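Local coordinates for protein beta-agarase D (Zobellia galactanivorans, PDB 4ASM) that cleaves the beta-1,4 linkages of agarose at random as a secreted endo-acting glycoside hydrolase of family 16, retaining the anomeric configuration, at residues I93-I98 and P116-G121; V139-S144 and D162-Y167; I323-Q328 and N349-D354. One frame throughout, in Å; residues are numbered along the deposited sequence. Where two conformers were deposited one is given.

Contact 1 (I93-I98 and P116-G121)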
loop_
_atom_site.group_PDB
_atom_site.type_symbol
_atom_site.label_atom_id
_atom_site.label_comp_id
_atom_site.label_asym_id
_atom_site.label_seq_id
_atom_site.Cartn_x
_atom_site.Cartn_y
_atom_site.Cartn_z
ATOM N N ILE A 93 -6.010 -13.751 1.882
ATOM C CA ILE A 93 -6.458 -13.155 0.616
ATOM C C ILE A 93 -5.572 -13.739 -0.462
ATOM O O ILE A 93 -4.357 -13.580 -0.408
ATOM C CB ILE A 93 -6.365 -11.611 0.644
ATOM C CG1 ILE A 93 -7.451 -11.064 1.562
ATOM C CG2 ILE A 93 -6.589 -11.019 -0.763
ATOM C CD1 ILE A 93 -7.461 -9.540 1.695
ATOM N N TRP A 94 -6.163 -14.422 -1.434
ATOM C CA TRP A 94 -5.345 -15.130 -2.410
ATOM C C TRP A 94 -5.688 -14.794 -3.841
ATOM O O TRP A 94 -6.618 -14.031 -4.113
ATOM C CB TRP A 94 -5.415 -16.644 -2.176
ATOM C CG TRP A 94 -6.747 -17.277 -2.360
ATOM C CD1 TRP A 94 -7.192 -17.920 -3.478
ATOM C CD2 TRP A 94 -7.792 -17.375 -1.388
ATOM N NE1 TRP A 94 -8.461 -18.426 -3.264
ATOM C CE2 TRP A 94 -8.852 -18.097 -1.990
ATOM C CE3 TRP A 94 -7.935 -16.931 -0.062
ATOM C CZ2 TRP A 94 -10.047 -18.364 -1.323
ATOM C CZ3 TRP A 94 -9.144 -17.195 0.604
ATOM C CH2 TRP A 94 -10.174 -17.914 -0.034
ATOM N N ALA A 95 -4.896 -15.369 -4.741
ATOM C CA ALA A 95 -5.082 -15.214 -6.165
ATOM C C ALA A 95 -5.191 -16.582 -6.806
ATOM O O ALA A 95 -4.628 -17.559 -6.291
ATOM C CB ALA A 95 -3.892 -14.464 -6.742
ATOM N N SER A 96 -5.898 -16.631 -7.933
ATOM C CA SER A 96 -5.992 -17.850 -8.734
ATOM C C SER A 96 -6.265 -17.470 -10.180
ATOM O O SER A 96 -6.545 -16.303 -10.476
ATOM C CB SER A 96 -7.119 -18.757 -8.221
ATOM O OG SER A 96 -8.391 -18.174 -8.508
ATOM N N ARG A 97 -6.180 -18.450 -11.081
ATOM C CA ARG A 97 -6.546 -18.222 -12.471
ATOM C C ARG A 97 -7.469 -19.323 -12.955
ATOM O O ARG A 97 -7.311 -20.494 -12.573
ATOM C CB ARG A 97 -5.297 -18.189 -13.357
ATOM C CG ARG A 97 -4.336 -17.050 -13.057
ATOM C CD ARG A 97 -3.811 -16.458 -14.353
ATOM N NE ARG A 97 -2.882 -15.346 -14.165
ATOM C CZ ARG A 97 -1.567 -15.476 -14.092
ATOM N NH1 ARG A 97 -1.000 -16.681 -14.153
ATOM N NH2 ARG A 97 -0.811 -14.394 -13.968
ATOM N N ILE A 98 -8.402 -18.945 -13.822
ATOM C CA ILE A 98 -9.305 -19.889 -14.487
ATOM C C ILE A 98 -8.720 -20.181 -15.870
ATOM O O ILE A 98 -8.364 -19.236 -16.591
ATOM C CB ILE A 98 -10.724 -19.273 -14.612
ATOM C CG1 ILE A 98 -11.473 -19.316 -13.268
ATOM C CG2 ILE A 98 -11.539 -19.973 -15.712
ATOM C CD1 ILE A 98 -11.866 -20.715 -12.768
ATOM N N PRO A 116 -3.464 -13.189 -19.199
ATOM C CA PRO A 116 -4.298 -14.050 -18.361
ATOM C C PRO A 116 -4.901 -13.288 -17.190
ATOM O O PRO A 116 -4.228 -12.482 -16.538
ATOM C CB PRO A 116 -3.310 -15.099 -17.836
ATOM C CG PRO A 116 -2.253 -15.187 -18.907
ATOM C CD PRO A 116 -2.111 -13.753 -19.383
ATOM N N GLU A 117 -6.182 -13.530 -16.930
ATOM C CA GLU A 117 -6.862 -12.852 -15.831
ATOM C C GLU A 117 -6.452 -13.433 -14.490
ATOM O O GLU A 117 -6.398 -14.640 -14.316
ATOM C CB GLU A 117 -8.386 -12.941 -15.979
ATOM C CG GLU A 117 -9.124 -12.252 -14.845
ATOM C CD GLU A 117 -10.593 -12.076 -15.111
ATOM O OE1 GLU A 117 -10.949 -11.333 -16.048
ATOM O OE2 GLU A 117 -11.390 -12.671 -14.357
ATOM N N THR A 118 -6.166 -12.558 -13.543
ATOM C CA THR A 118 -5.802 -12.987 -12.195
ATOM C C THR A 118 -6.926 -12.637 -11.240
ATOM O O THR A 118 -7.198 -11.457 -10.980
ATOM C CB THR A 118 -4.505 -12.332 -11.727
ATOM O OG1 THR A 118 -3.461 -12.697 -12.646
ATOM C CG2 THR A 118 -4.146 -12.847 -10.336
ATOM N N ARG A 119 -7.570 -13.674 -10.722
ATOM C CA ARG A 119 -8.630 -13.490 -9.741
ATOM C C ARG A 119 -7.958 -13.253 -8.403
ATOM O O ARG A 119 -6.978 -13.915 -8.084
ATOM C CB ARG A 119 -9.511 -14.741 -9.679
ATOM C CG ARG A 119 -10.051 -15.175 -11.058
ATOM C CD ARG A 119 -11.136 -16.257 -10.937
ATOM N NE ARG A 119 -10.712 -17.400 -10.134
ATOM C CZ ARG A 119 -11.509 -18.409 -9.787
ATOM N NH1 ARG A 119 -12.778 -18.431 -10.209
ATOM N NH2 ARG A 119 -11.031 -19.391 -9.027
ATOM N N ALA A 120 -8.486 -12.320 -7.609
ATOM C CA ALA A 120 -7.823 -11.960 -6.345
ATOM C C ALA A 120 -8.800 -11.365 -5.341
ATOM O O ALA A 120 -9.762 -10.739 -5.715
ATOM C CB ALA A 120 -6.706 -10.952 -6.624
ATOM N N GLY A 121 -8.499 -11.486 -4.065
ATOM C CA GLY A 121 -9.388 -10.906 -3.065
ATOM C C GLY A 121 -9.098 -9.432 -2.785
ATOM O O GLY A 121 -7.988 -8.936 -3.021
HETATM O O HOH W 1 -1.607 -11.968 -15.651
HETATM O O HOH W 2 -8.845 -16.150 -14.111
#
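The guanidinium of Arg119 has Ile98 over one face and Ser96 at its edge. Ile98 CG1 sits 3.3 Å above the plane, offset toward the rim, with Arg119 NH1 as its nearest atom. At the edge, Arg119 presents NE and NH2 side-on to a single oxygen. Ser96 OG takes NE at 2.9 Å and NH2 at 3.0 Å, and it lies only 6° out of the guanidinium plane. OG stands between the backbone N and the carbonyl carbon (chi1 70°). It also bonds to NE2 of His83, so three nitrogens surround this hydroxyl.

The second guanidinium, that of Arg97, has Glu117 O at its edge, in plane, and Pro116 CB over a face. Its NE bonds to Thr118 OG1 at 3.1 Å, tilted 26° from the plane; NH2 adds a weak bond to the same oxygen. NH1 reaches Pro338 O, and Thr118 OG1 is hydrogen-bonded to Asp327.

The backbones of Ser96 and Arg119 belong to an antiparallel pair of strands, 90-96 and 112-125, in the beta-sandwich (jelly-roll) domain of family 16. The two residues form a hydrogen-bonded pair, with Ser96 N to Arg119 O at 2.9 Å and Arg119 N to Ser96 O at 2.8 Å. The next pair, Ala95 and Ala120, is non-hydrogen-bonded, and both CB atoms lie on the opposite face from Ser96 and Arg119. Farther along, Gly121 N bonds to Trp94 O at 3.2 Å. Ile93 CG2 packs 3.4 Å from Gly121 O, close to the glycine. Where the strands part, a water links Ile98 N to Glu117 O. His83, which probably binds substrate as in related enzymes, stacks on Trp94.

Contact 2 (V139-S144 and D162-Y167)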
loop_
_atom_site.group_PDB
_atom_site.type_symbol
_atom_site.label_atom_id
_atom_site.label_comp_id
_atom_site.label_asym_id
_atom_site.label_seq_id
_atom_site.Cartn_x
_atom_site.Cartn_y
_atom_site.Cartn_z
ATOM N N VAL A 139 2.150 -9.302 8.676
ATOM C CA VAL A 139 1.755 -9.884 7.395
ATOM C C VAL A 139 2.852 -10.762 6.806
ATOM O O VAL A 139 4.022 -10.383 6.853
ATOM C CB VAL A 139 1.360 -8.760 6.397
ATOM C CG1 VAL A 139 2.466 -7.689 6.265
ATOM C CG2 VAL A 139 0.958 -9.344 5.044
ATOM N N LYS A 140 2.469 -11.938 6.293
ATOM C CA LYS A 140 3.378 -12.745 5.505
ATOM C C LYS A 140 3.201 -12.320 4.057
ATOM O O LYS A 140 2.195 -12.660 3.413
ATOM C CB LYS A 140 3.066 -14.223 5.655
ATOM C CG LYS A 140 4.083 -15.125 4.950
ATOM C CD LYS A 140 3.751 -16.581 5.148
ATOM C CE LYS A 140 4.831 -17.482 4.573
ATOM N NZ LYS A 140 4.469 -18.928 4.751
ATOM N N VAL A 141 4.196 -11.589 3.555
ATOM C CA VAL A 141 4.175 -11.124 2.165
ATOM C C VAL A 141 4.078 -12.336 1.232
ATOM O O VAL A 141 4.767 -13.340 1.450
ATOM C CB VAL A 141 5.461 -10.316 1.870
ATOM C CG1 VAL A 141 5.517 -9.864 0.411
ATOM C CG2 VAL A 141 5.575 -9.119 2.847
ATOM N N MET A 142 3.248 -12.266 0.191
ATOM C CA MET A 142 3.149 -13.387 -0.739
ATOM C C MET A 142 4.456 -13.639 -1.462
ATOM O O MET A 142 5.064 -12.708 -2.001
ATOM C CB MET A 142 2.084 -13.161 -1.787
ATOM C CG MET A 142 0.710 -13.119 -1.266
ATOM S SD MET A 142 -0.479 -13.187 -2.644
ATOM C CE MET A 142 0.005 -11.652 -3.440
ATOM N N ASN A 143 4.835 -14.915 -1.522
ATOM C CA ASN A 143 5.962 -15.349 -2.339
ATOM C C ASN A 143 5.536 -15.455 -3.812
ATOM O O ASN A 143 5.501 -16.535 -4.408
ATOM C CB ASN A 143 6.515 -16.684 -1.835
ATOM C CG ASN A 143 7.818 -17.026 -2.493
ATOM O OD1 ASN A 143 8.556 -16.136 -2.920
ATOM N ND2 ASN A 143 8.100 -18.310 -2.616
ATOM N N SER A 144 5.191 -14.298 -4.369
ATOM C CA SER A 144 4.557 -14.168 -5.682
ATOM C C SER A 144 5.009 -12.866 -6.296
ATOM O O SER A 144 5.357 -11.933 -5.585
ATOM C CB SER A 144 3.040 -14.090 -5.518
ATOM O OG SER A 144 2.373 -14.006 -6.760
ATOM N N ASP A 162 -0.382 4.546 1.287
ATOM C CA ASP A 162 -0.137 3.114 1.339
ATOM C C ASP A 162 0.630 2.767 2.601
ATOM O O ASP A 162 1.422 3.577 3.104
ATOM C CB ASP A 162 0.613 2.637 0.099
ATOM C CG ASP A 162 -0.152 2.884 -1.160
ATOM O OD1 ASP A 162 -1.391 3.050 -1.089
ATOM O OD2 ASP A 162 0.478 2.946 -2.218
ATOM N N ILE A 163 0.360 1.572 3.116
ATOM C CA ILE A 163 1.169 0.991 4.178
ATOM C C ILE A 163 2.199 0.077 3.513
ATOM O O ILE A 163 3.407 0.249 3.711
ATOM C CB ILE A 163 0.307 0.260 5.207
ATOM C CG1 ILE A 163 -0.462 1.297 6.042
ATOM C CG2 ILE A 163 1.194 -0.537 6.142
ATOM C CD1 ILE A 163 -1.926 1.140 6.076
ATOM N N MET A 164 1.726 -0.873 2.717
ATOM C CA MET A 164 2.632 -1.760 1.996
ATOM C C MET A 164 2.170 -1.945 0.552
ATOM O O MET A 164 0.988 -2.198 0.296
ATOM C CB MET A 164 2.680 -3.119 2.679
ATOM C CG MET A 164 3.541 -4.152 1.918
ATOM S SD MET A 164 3.636 -5.764 2.734
ATOM C CE MET A 164 1.928 -6.306 2.609
ATOM N N GLU A 165 3.116 -1.833 -0.391
ATOM C CA GLU A 165 2.935 -2.305 -1.765
ATOM C C GLU A 165 4.221 -3.066 -2.059
ATOM O O GLU A 165 5.303 -2.451 -2.146
ATOM C CB GLU A 165 2.773 -1.133 -2.736
ATOM C CG GLU A 165 2.694 -1.541 -4.188
ATOM C CD GLU A 165 2.342 -0.367 -5.069
ATOM O OE1 GLU A 165 3.098 0.626 -5.024
ATOM O OE2 GLU A 165 1.313 -0.421 -5.790
ATOM N N CYS A 166 4.126 -4.394 -2.147
ATOM C CA CYS A 166 5.316 -5.225 -2.253
ATOM C C CYS A 166 5.069 -6.363 -3.230
ATOM O O CYS A 166 4.089 -7.072 -3.112
ATOM C CB CYS A 166 5.669 -5.777 -0.867
ATOM S SG CYS A 166 7.195 -6.776 -0.872
ATOM N N TYR A 167 5.960 -6.500 -4.211
ATOM C CA TYR A 167 5.928 -7.613 -5.166
ATOM C C TYR A 167 7.031 -8.561 -4.747
ATOM O O TYR A 167 8.130 -8.560 -5.327
ATOM C CB TYR A 167 6.146 -7.106 -6.599
ATOM C CG TYR A 167 5.405 -5.807 -6.868
ATOM C CD1 TYR A 167 5.922 -4.598 -6.430
ATOM C CD2 TYR A 167 4.225 -5.793 -7.593
ATOM C CE1 TYR A 167 5.266 -3.400 -6.648
ATOM C CE2 TYR A 167 3.541 -4.576 -7.827
ATOM C CZ TYR A 167 4.090 -3.397 -7.347
ATOM O OH TYR A 167 3.466 -2.167 -7.550
#
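Met164 puts its sulfur and methyl group against two valines. Its CE reaches Val139 tip to tip, 3.9 Å from Val139 CG1 and 4.0 Å from Val139 CG2. The methyl therefore meets both branches of that valine. Met164 SD lies 3.9 Å from Val141 CG2, where the two side chains cross at a slant. The methionine chain is extended through CG and SD, then bends at chi3 (66°), which turns CE aside. Beside it, Val141 turns its other branch to Cys166: CG1 is 3.7 Å from SG. This CG1, anti to the backbone N (chi1 177°), points to Cys166 SG, while CG2 faces Met164 SD.

Backbone meets backbone at Ser144 O, 3.9 Å from Tyr167 C. Around Val141 and Cys166 the backbones are farther apart, with Val141 CA 7.5 Å from Cys166 CA.

This is packing between layers of the family 16 beta-sandwich. Strand 133-140 supplies Val139, its continuation supplies Val141, and strand 159-166 supplies Met164 and Cys166. Ile163 and Met164 both face Ile150, a classic beta bulge, just ahead of Glu165. Glu165 is probably the proton donor, as in related enzymes. Its CB leaves the strand on the side away from Met164 and Cys166, so the sulfur-lined face lies behind the face bearing Glu165.

Farther out, Leu351 and Val353 of strand 350-362 pack on Val139, while Ile223 covers Met164 and Trp216 touches Cys166. On the Glu165 side, His184 ND1 is hydrogen-bonded to Glu165 OE1. Beyond Val141, the chain makes an inverse gamma turn centred on Asn143, and Ser144 OG is bonded to Leu146 N.

Contact 3 (I323-Q328 and N349-D354). With CA (calcium ion), chain B; IMD (imidazole), chain C.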
loop_
_atom_site.group_PDB
_atom_site.type_symbol
_atom_site.label_atom_id
_atom_site.label_comp_id
_atom_site.label_asym_id
_atom_site.label_seq_id
_atom_site.Cartn_x
_atom_site.Cartn_y
_atom_site.Cartn_z
ATOM N N ILE A 323 -7.248 -4.034 2.095
ATOM C CA ILE A 323 -6.197 -5.042 1.964
ATOM C C ILE A 323 -6.529 -5.837 0.735
ATOM O O ILE A 323 -7.680 -6.247 0.549
ATOM C CB ILE A 323 -6.103 -5.951 3.211
ATOM C CG1 ILE A 323 -5.819 -5.097 4.445
ATOM C CG2 ILE A 323 -5.001 -7.011 2.986
ATOM C CD1 ILE A 323 -5.826 -5.891 5.747
ATOM N N ASN A 324 -5.542 -6.062 -0.130
ATOM C CA ASN A 324 -5.815 -6.824 -1.346
ATOM C C ASN A 324 -4.572 -7.425 -1.980
ATOM O O ASN A 324 -3.460 -7.218 -1.502
ATOM C CB ASN A 324 -6.622 -5.996 -2.387
ATOM C CG ASN A 324 -5.774 -4.966 -3.148
ATOM O OD1 ASN A 324 -4.555 -5.050 -3.185
ATOM N ND2 ASN A 324 -6.436 -4.015 -3.791
ATOM N N VAL A 325 -4.796 -8.153 -3.066
ATOM C CA VAL A 325 -3.740 -8.605 -3.945
ATOM C C VAL A 325 -4.061 -8.024 -5.332
ATOM O O VAL A 325 -5.227 -7.935 -5.709
ATOM C CB VAL A 325 -3.696 -10.151 -3.961
ATOM C CG1 VAL A 325 -2.937 -10.709 -5.188
ATOM C CG2 VAL A 325 -3.111 -10.648 -2.619
ATOM N N GLU A 326 -3.025 -7.634 -6.083
ATOM C CA GLU A 326 -3.205 -7.058 -7.424
ATOM C C GLU A 326 -2.197 -7.581 -8.416
ATOM O O GLU A 326 -1.021 -7.738 -8.091
ATOM C CB GLU A 326 -3.082 -5.528 -7.396
ATOM C CG GLU A 326 -4.208 -4.859 -6.634
ATOM C CD GLU A 326 -4.025 -3.353 -6.520
ATOM O OE1 GLU A 326 -3.097 -2.791 -7.159
ATOM O OE2 GLU A 326 -4.834 -2.724 -5.798
ATOM N N ASP A 327 -2.677 -7.807 -9.636
ATOM C CA ASP A 327 -1.853 -8.000 -10.821
ATOM C C ASP A 327 -1.886 -6.669 -11.580
ATOM O O ASP A 327 -2.813 -6.390 -12.340
ATOM C CB ASP A 327 -2.455 -9.139 -11.660
ATOM C CG ASP A 327 -1.502 -9.673 -12.713
ATOM O OD1 ASP A 327 -0.527 -8.975 -13.044
ATOM O OD2 ASP A 327 -1.747 -10.786 -13.230
ATOM N N GLN A 328 -0.888 -5.826 -11.342
ATOM C CA GLN A 328 -0.907 -4.456 -11.899
ATOM C C GLN A 328 -0.506 -4.422 -13.365
ATOM O O GLN A 328 0.238 -5.288 -13.842
ATOM C CB GLN A 328 -0.052 -3.522 -11.039
ATOM C CG GLN A 328 -0.589 -3.479 -9.601
ATOM C CD GLN A 328 0.225 -2.625 -8.647
ATOM O OE1 GLN A 328 -0.206 -2.335 -7.514
ATOM N NE2 GLN A 328 1.402 -2.253 -9.067
ATOM N N ASN A 349 0.715 -18.063 -3.165
ATOM C CA ASN A 349 -0.250 -17.146 -3.744
ATOM C C ASN A 349 -1.346 -16.698 -2.802
ATOM O O ASN A 349 -2.420 -16.286 -3.249
ATOM C CB ASN A 349 -0.851 -17.777 -4.985
ATOM C CG ASN A 349 0.185 -17.962 -6.059
ATOM O OD1 ASN A 349 0.651 -16.974 -6.630
ATOM N ND2 ASN A 349 0.598 -19.198 -6.289
ATOM N N ASN A 350 -1.048 -16.757 -1.506
ATOM C CA ASN A 350 -2.018 -16.475 -0.457
ATOM C C ASN A 350 -1.407 -15.548 0.575
ATOM O O ASN A 350 -0.525 -15.930 1.340
ATOM C CB ASN A 350 -2.478 -17.780 0.195
ATOM C CG ASN A 350 -3.591 -17.584 1.190
ATOM O OD1 ASN A 350 -4.317 -16.596 1.162
ATOM N ND2 ASN A 350 -3.750 -18.558 2.082
ATOM N N LEU A 351 -1.896 -14.312 0.586
ATOM C CA LEU A 351 -1.437 -13.302 1.532
ATOM C C LEU A 351 -2.031 -13.596 2.905
ATOM O O LEU A 351 -3.230 -13.765 3.012
ATOM C CB LEU A 351 -1.887 -11.925 1.027
ATOM C CG LEU A 351 -1.478 -10.728 1.879
ATOM C CD1 LEU A 351 0.009 -10.457 1.810
ATOM C CD2 LEU A 351 -2.250 -9.493 1.425
ATOM N N LEU A 352 -1.194 -13.632 3.950
ATOM C CA LEU A 352 -1.672 -13.919 5.318
ATOM C C LEU A 352 -1.437 -12.727 6.211
ATOM O O LEU A 352 -0.290 -12.314 6.401
ATOM C CB LEU A 352 -0.927 -15.128 5.911
ATOM C CG LEU A 352 -1.097 -16.469 5.200
ATOM C CD1 LEU A 352 -0.315 -17.536 5.939
ATOM C CD2 LEU A 352 -2.557 -16.880 5.063
ATOM N N VAL A 353 -2.513 -12.161 6.764
ATOM C CA VAL A 353 -2.376 -11.078 7.728
ATOM C C VAL A 353 -2.781 -11.598 9.113
ATOM O O VAL A 353 -3.935 -11.947 9.376
ATOM C CB VAL A 353 -3.193 -9.818 7.350
ATOM C CG1 VAL A 353 -2.955 -8.697 8.360
ATOM C CG2 VAL A 353 -2.846 -9.342 5.907
ATOM N N ASP A 354 -1.799 -11.661 9.996
ATOM C CA ASP A 354 -2.024 -12.124 11.359
ATOM C C ASP A 354 -2.888 -11.136 12.133
ATOM O O ASP A 354 -3.794 -11.535 12.880
ATOM C CB ASP A 354 -0.652 -12.303 12.008
ATOM C CG ASP A 354 -0.703 -12.909 13.411
ATOM O OD1 ASP A 354 -1.758 -13.436 13.848
ATOM O OD2 ASP A 354 0.346 -12.862 14.075
HETATM CA CA CA B . -4.054 -13.494 14.386
HETATM N N1 IMD C . -2.464 1.174 -4.178
HETATM C C2 IMD C . -3.476 0.428 -4.651
HETATM N N3 IMD C . -3.007 -0.810 -4.910
HETATM C C4 IMD C . -1.692 -0.858 -4.593
HETATM C C5 IMD C . -1.354 0.405 -4.127
HETATM O O HOH W 3 -3.096 -15.583 15.163
#
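Apolar packing joins Ile323 and Val325 to Leu351 and Val353. Ile323 CG2 is 4.0 Å from Leu351 CD2, and these two side chains cross at about a right angle. The same CG2 is 4.3 Å from Val353 CG2. Val325 and Leu351 slide past each other in opposite directions, with Val325 CG2 4.1 Å from Leu351 CB.

The axes of strands 323-326 and 350-354 stay 8.4 Å apart at their closest. They run nearly antiparallel, at 160°, as facing layers of the family 16 beta-sandwich, and side chains fill the gap.

Hydrogen bonds lie on the other side of strand 323-326. Asn324 ND2 donates to Glu326 OE2 at 2.9 Å, on the anti side of the carboxylate. Imidazole N3 donates to the same oxygen at 2.8 Å, and the imidazole is also bonded to Glu160. Glu326 probably binds substrate, as in related enzymes; the imidazole, probably from the crystallisation liquor, may occupy part of that site.

Metal bonds occur at Asp354, where O and OD1 both hold the calcium ion, OD1 at 2.4 Å. Asp9, Asp34, Asn36 and Gly89 contribute too, and Asp354 OD2 forms a salt bridge with Arg138.

In the fold
The touching residues of contacts 2 and 3 are all buried, whereas contact 1 is partly buried and reaches the surface. Contact 1 joins neighbouring strands through backbone bonds and arginine side chains. The other two join strands across the interior by hydrophobic packing. All three reach the same system of strands: 90-96 and 133-140 both pair with 350-362, and 112-125 pairs with 320-326. Contacts 2 and 3 lie closest, their centres about 7 Å apart, and Met142 CE packs on Val325 CG2. Contacts 1 and 3 meet where Ile93 O probably accepts a hydrogen bond from Leu351 N. Contacts 2 and 3 also hold residues that probably line the substrate cleft; the calcium ion belongs to contact 3.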